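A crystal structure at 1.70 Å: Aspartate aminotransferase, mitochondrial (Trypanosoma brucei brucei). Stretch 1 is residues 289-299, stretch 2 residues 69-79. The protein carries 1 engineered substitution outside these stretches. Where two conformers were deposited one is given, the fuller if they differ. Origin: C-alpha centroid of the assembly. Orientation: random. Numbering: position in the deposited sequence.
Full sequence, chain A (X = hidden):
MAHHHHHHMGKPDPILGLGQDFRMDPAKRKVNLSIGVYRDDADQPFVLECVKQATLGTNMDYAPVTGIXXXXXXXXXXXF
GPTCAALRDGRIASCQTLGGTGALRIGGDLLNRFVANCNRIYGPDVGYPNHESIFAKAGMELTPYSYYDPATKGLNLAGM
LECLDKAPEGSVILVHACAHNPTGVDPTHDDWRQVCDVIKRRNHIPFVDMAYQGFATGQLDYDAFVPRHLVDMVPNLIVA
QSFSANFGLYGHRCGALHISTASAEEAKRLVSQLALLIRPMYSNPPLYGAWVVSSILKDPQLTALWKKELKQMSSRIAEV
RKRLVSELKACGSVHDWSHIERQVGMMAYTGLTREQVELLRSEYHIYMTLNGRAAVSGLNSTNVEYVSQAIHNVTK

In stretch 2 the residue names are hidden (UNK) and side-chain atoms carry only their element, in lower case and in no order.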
# COMPACT_ATOMS: atom_id res chain seq x y z
N GLY A 289 9.86 -4.05 -3.87
CA GLY A 289 10.44 -4.72 -2.71
C GLY A 289 10.41 -6.23 -2.87
O GLY A 289 11.39 -6.92 -2.58
N ALA A 290 9.28 -6.75 -3.35
CA ALA A 290 9.10 -8.18 -3.53
C ALA A 290 10.07 -8.76 -4.55
O ALA A 290 10.60 -9.85 -4.36
CB ALA A 290 7.63 -8.50 -3.92
N TRP A 291 10.32 -8.02 -5.64
CA TRP A 291 11.31 -8.42 -6.62
C TRP A 291 12.68 -8.59 -5.99
O TRP A 291 13.38 -9.58 -6.20
CB TRP A 291 11.42 -7.37 -7.71
CG TRP A 291 10.39 -7.41 -8.78
CD1 TRP A 291 9.58 -8.45 -9.13
CD2 TRP A 291 10.07 -6.32 -9.65
NE1 TRP A 291 8.78 -8.07 -10.21
CE2 TRP A 291 9.07 -6.77 -10.54
CE3 TRP A 291 10.55 -5.01 -9.78
CZ2 TRP A 291 8.52 -5.94 -11.53
CZ3 TRP A 291 10.01 -4.19 -10.77
CH2 TRP A 291 9.01 -4.66 -11.63
N VAL A 292 13.06 -7.58 -5.21
CA VAL A 292 14.39 -7.51 -4.61
C VAL A 292 14.60 -8.64 -3.60
O VAL A 292 15.62 -9.33 -3.64
CB VAL A 292 14.60 -6.16 -3.90
CG1 VAL A 292 15.85 -6.22 -2.97
CG2 VAL A 292 14.75 -5.05 -4.93
N VAL A 293 13.61 -8.84 -2.72
CA VAL A 293 13.76 -9.84 -1.66
C VAL A 293 13.75 -11.23 -2.29
O VAL A 293 14.57 -12.08 -1.95
CB VAL A 293 12.69 -9.66 -0.59
CG1 VAL A 293 12.66 -10.85 0.38
CG2 VAL A 293 12.95 -8.38 0.20
N SER A 294 12.85 -11.46 -3.25
CA SER A 294 12.77 -12.77 -3.89
C SER A 294 14.07 -13.11 -4.64
O SER A 294 14.56 -14.25 -4.59
CB SER A 294 11.55 -12.81 -4.82
OG SER A 294 11.50 -14.04 -5.53
N SER A 295 14.62 -12.11 -5.32
CA SER A 295 15.85 -12.26 -6.08
C SER A 295 17.02 -12.61 -5.16
O SER A 295 17.83 -13.48 -5.47
CB SER A 295 16.15 -10.98 -6.84
OG SER A 295 17.44 -11.02 -7.43
N ILE A 296 17.09 -11.92 -4.04
CA ILE A 296 18.21 -12.14 -3.13
C ILE A 296 18.09 -13.51 -2.48
O ILE A 296 19.06 -14.26 -2.46
CB ILE A 296 18.29 -11.05 -2.05
CG1 ILE A 296 18.76 -9.74 -2.68
CG2 ILE A 296 19.23 -11.48 -0.94
CD1 ILE A 296 18.60 -8.49 -1.78
N LEU A 297 16.91 -13.87 -2.00
CA LEU A 297 16.77 -15.09 -1.21
C LEU A 297 16.85 -16.35 -2.07
O LEU A 297 17.18 -17.43 -1.58
CB LEU A 297 15.46 -15.08 -0.42
CG LEU A 297 15.45 -14.06 0.72
CD1 LEU A 297 14.07 -14.02 1.39
CD2 LEU A 297 16.60 -14.33 1.75
N LYS A 298 16.59 -16.22 -3.37
CA LYS A 298 16.75 -17.38 -4.26
C LYS A 298 18.16 -17.54 -4.85
O LYS A 298 18.43 -18.50 -5.58
CB LYS A 298 15.71 -17.32 -5.41
CG LYS A 298 14.29 -17.60 -4.90
CD LYS A 298 13.24 -17.42 -5.97
CE LYS A 298 12.33 -18.66 -6.04
NZ LYS A 298 11.59 -18.93 -4.76
N ASP A 299 19.06 -16.62 -4.53
CA ASP A 299 20.40 -16.68 -5.06
C ASP A 299 21.41 -16.88 -3.93
O ASP A 299 21.55 -16.01 -3.09
CB ASP A 299 20.71 -15.40 -5.83
CG ASP A 299 22.07 -15.46 -6.53
OD1 ASP A 299 22.11 -15.87 -7.71
OD2 ASP A 299 23.10 -15.11 -5.92
N UNK A 69 4.19 -14.60 -5.82
CA UNK A 69 4.16 -15.92 -5.17
C UNK A 69 5.54 -16.37 -4.68
O UNK A 69 5.66 -16.93 -3.58
c UNK A 69 3.59 -16.96 -6.12
N UNK A 70 6.57 -16.14 -5.49
CA UNK A 70 7.92 -16.56 -5.08
C UNK A 70 8.40 -15.75 -3.87
O UNK A 70 9.09 -16.28 -2.99
c UNK A 70 8.92 -16.42 -6.22
o UNK A 70 9.07 -15.08 -6.64
N UNK A 71 8.05 -14.47 -3.83
CA UNK A 71 8.38 -13.64 -2.66
C UNK A 71 7.72 -14.20 -1.41
O UNK A 71 8.34 -14.32 -0.35
c UNK A 71 7.77 -9.88 0.75
c UNK A 71 6.59 -10.41 0.19
c UNK A 71 6.67 -11.15 -0.98
c UNK A 71 7.88 -11.37 -1.63
c UNK A 71 8.99 -10.08 0.11
c UNK A 71 7.94 -12.18 -2.88
c UNK A 71 9.05 -10.84 -1.07
N UNK A 72 6.43 -14.52 -1.51
CA UNK A 72 5.72 -15.00 -0.33
C UNK A 72 6.34 -16.31 0.17
O UNK A 72 6.52 -16.50 1.37
c UNK A 72 3.51 -15.81 0.61
c UNK A 72 4.21 -15.17 -0.61
c UNK A 72 3.58 -13.81 -0.94
N UNK A 73 6.65 -17.21 -0.76
CA UNK A 73 7.30 -18.47 -0.42
C UNK A 73 8.64 -18.26 0.30
O UNK A 73 8.91 -18.91 1.32
c UNK A 73 8.14 -20.65 -1.47
o UNK A 73 7.25 -21.21 -3.61
c UNK A 73 7.51 -19.29 -1.69
o UNK A 73 8.93 -22.42 -2.85
c UNK A 73 8.11 -21.49 -2.73
N UNK A 74 9.47 -17.36 -0.23
CA UNK A 74 10.76 -17.07 0.40
C UNK A 74 10.59 -16.38 1.77
O UNK A 74 11.34 -16.66 2.70
c UNK A 74 12.76 -18.25 -1.55
o UNK A 74 12.30 -19.23 -2.17
c UNK A 74 12.13 -16.89 -1.79
c UNK A 74 11.65 -16.20 -0.50
o UNK A 74 13.73 -18.34 -0.75
N UNK A 75 9.60 -15.49 1.88
CA UNK A 75 9.31 -14.84 3.17
C UNK A 75 8.94 -15.88 4.23
O UNK A 75 9.44 -15.83 5.36
c UNK A 75 8.20 -13.82 3.03
N UNK A 76 8.06 -16.81 3.86
CA UNK A 76 7.72 -17.92 4.76
C UNK A 76 8.95 -18.69 5.23
O UNK A 76 9.11 -18.98 6.43
c UNK A 76 4.60 -19.40 3.00
c UNK A 76 6.79 -18.91 4.07
o UNK A 76 5.11 -20.05 2.09
c UNK A 76 5.42 -18.37 3.77
n UNK A 76 3.35 -19.60 3.41
N UNK A 77 9.79 -19.08 4.27
CA UNK A 77 10.96 -19.91 4.59
C UNK A 77 11.97 -19.15 5.47
O UNK A 77 12.61 -19.76 6.36
c UNK A 77 11.63 -20.40 3.31
c UNK A 77 11.57 -22.11 1.42
n UNK A 77 12.51 -21.75 -0.86
c UNK A 77 11.97 -21.09 0.37
c UNK A 77 10.81 -21.46 2.57
N UNK A 78 12.10 -17.85 5.24
CA UNK A 78 13.02 -17.02 6.04
C UNK A 78 12.48 -16.88 7.46
O UNK A 78 13.24 -16.96 8.43
c UNK A 78 15.48 -15.11 6.39
c UNK A 78 14.04 -14.64 6.24
c UNK A 78 13.97 -13.24 5.62
c UNK A 78 13.22 -15.64 5.40
N UNK A 79 11.17 -16.71 7.59
CA UNK A 79 10.54 -16.53 8.91
C UNK A 79 10.63 -17.82 9.73
O UNK A 79 11.11 -17.82 10.89
s UNK A 79 8.20 -15.95 10.36
c UNK A 79 9.06 -16.10 8.75
O HOH W 1 15.39 -20.09 -1.06

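Stretch 2 is a single helix that crosses the helix 289-297 at 58°, with the axes 8.6 Å apart at closest approach.

Position 69 has one side-chain carbon and nothing beyond it; it lies out of reach of stretch 1. It is Ala69.

Position 70 carries one carbon and then one oxygen. That oxygen sits 2.9 Å from OG of Ser294, and the CA-to-CB bond points toward stretch 1. A two-atom side chain ending in oxygen is serine, so this is Ser70, its hydroxyl hydrogen-bonded to that of Ser294.

Position 71 shows one carbon followed by a ring of six carbons without a heteroatom. The ring lies against Ala290, whose CB is 4.1 Å from the ring centroid and over one face, while CG1 of Val293 lies near the ring plane at the edge. The residue is Phe71. Its CE1 is 3.8 Å from CG1 of Val293, and its backbone makes the closest CA pairing, 4.6 Å from CA of Phe71 to CA of Ser294.

Position 72 has three carbons, the first carrying the other two, and lies out of reach of stretch 1: Val72.

Position 73 has three carbons, the third carrying two oxygens. It is a carboxylate on a two-carbon arm, Glu73, extended and exposed, with no contact to stretch 1.

Position 74 has the same composition, but its arm is bent, with chi1 and chi2 both m. One oxygen lies 2.7 Å from NZ of Lys298. This is Glu74, and the atom is OE2; the pair is a salt bridge. OE1 of Glu74 lies 3.7 Å from CB of Leu297.

Position 75 is a single carbon, pointing sideways and making no contact with stretch 1: Ala75.

Position 76 has three carbons, the third bearing one oxygen and one nitrogen. This amide is Gln76, out of reach of stretch 1.

Position 77 is four carbons in a row ending in nitrogen, hence Lys77. It makes no direct contact with stretch 1, yet its NZ is 2.8 Å from OE2 of Glu74, in a second salt bridge.

Position 78 has four carbons, forked at the second, and one end carbon lies 4.3 Å from CD1 of Leu297, a loose apolar contact. It is Leu78, and that atom is CD2.

Position 79 is one carbon and one sulfur, Cys79, which is out of reach.

Positions 70, 71, 74 and 78 carry the contact, spaced by one, three and four residues as one helical face requires. The backbones come nearest at Ser294 and Phe71; on stretch 1 the residues there are small, Ser294 bonding to Ser70 and Ala290 laying its methyl over the face of Phe71. Farther along, the charged part falls to Glu74, whose OE2 receives both Lys298 and Lys77. A water donates to OE1 of Glu74 at 2.4 Å and to O of Leu297 at 3.2 Å, tying the carboxylate to that backbone. The contact thus pairs an aromatic plug with a charged clasp, burying 489 Å² in all.

Stretch 2 69-79: ASFVEEAQKLC
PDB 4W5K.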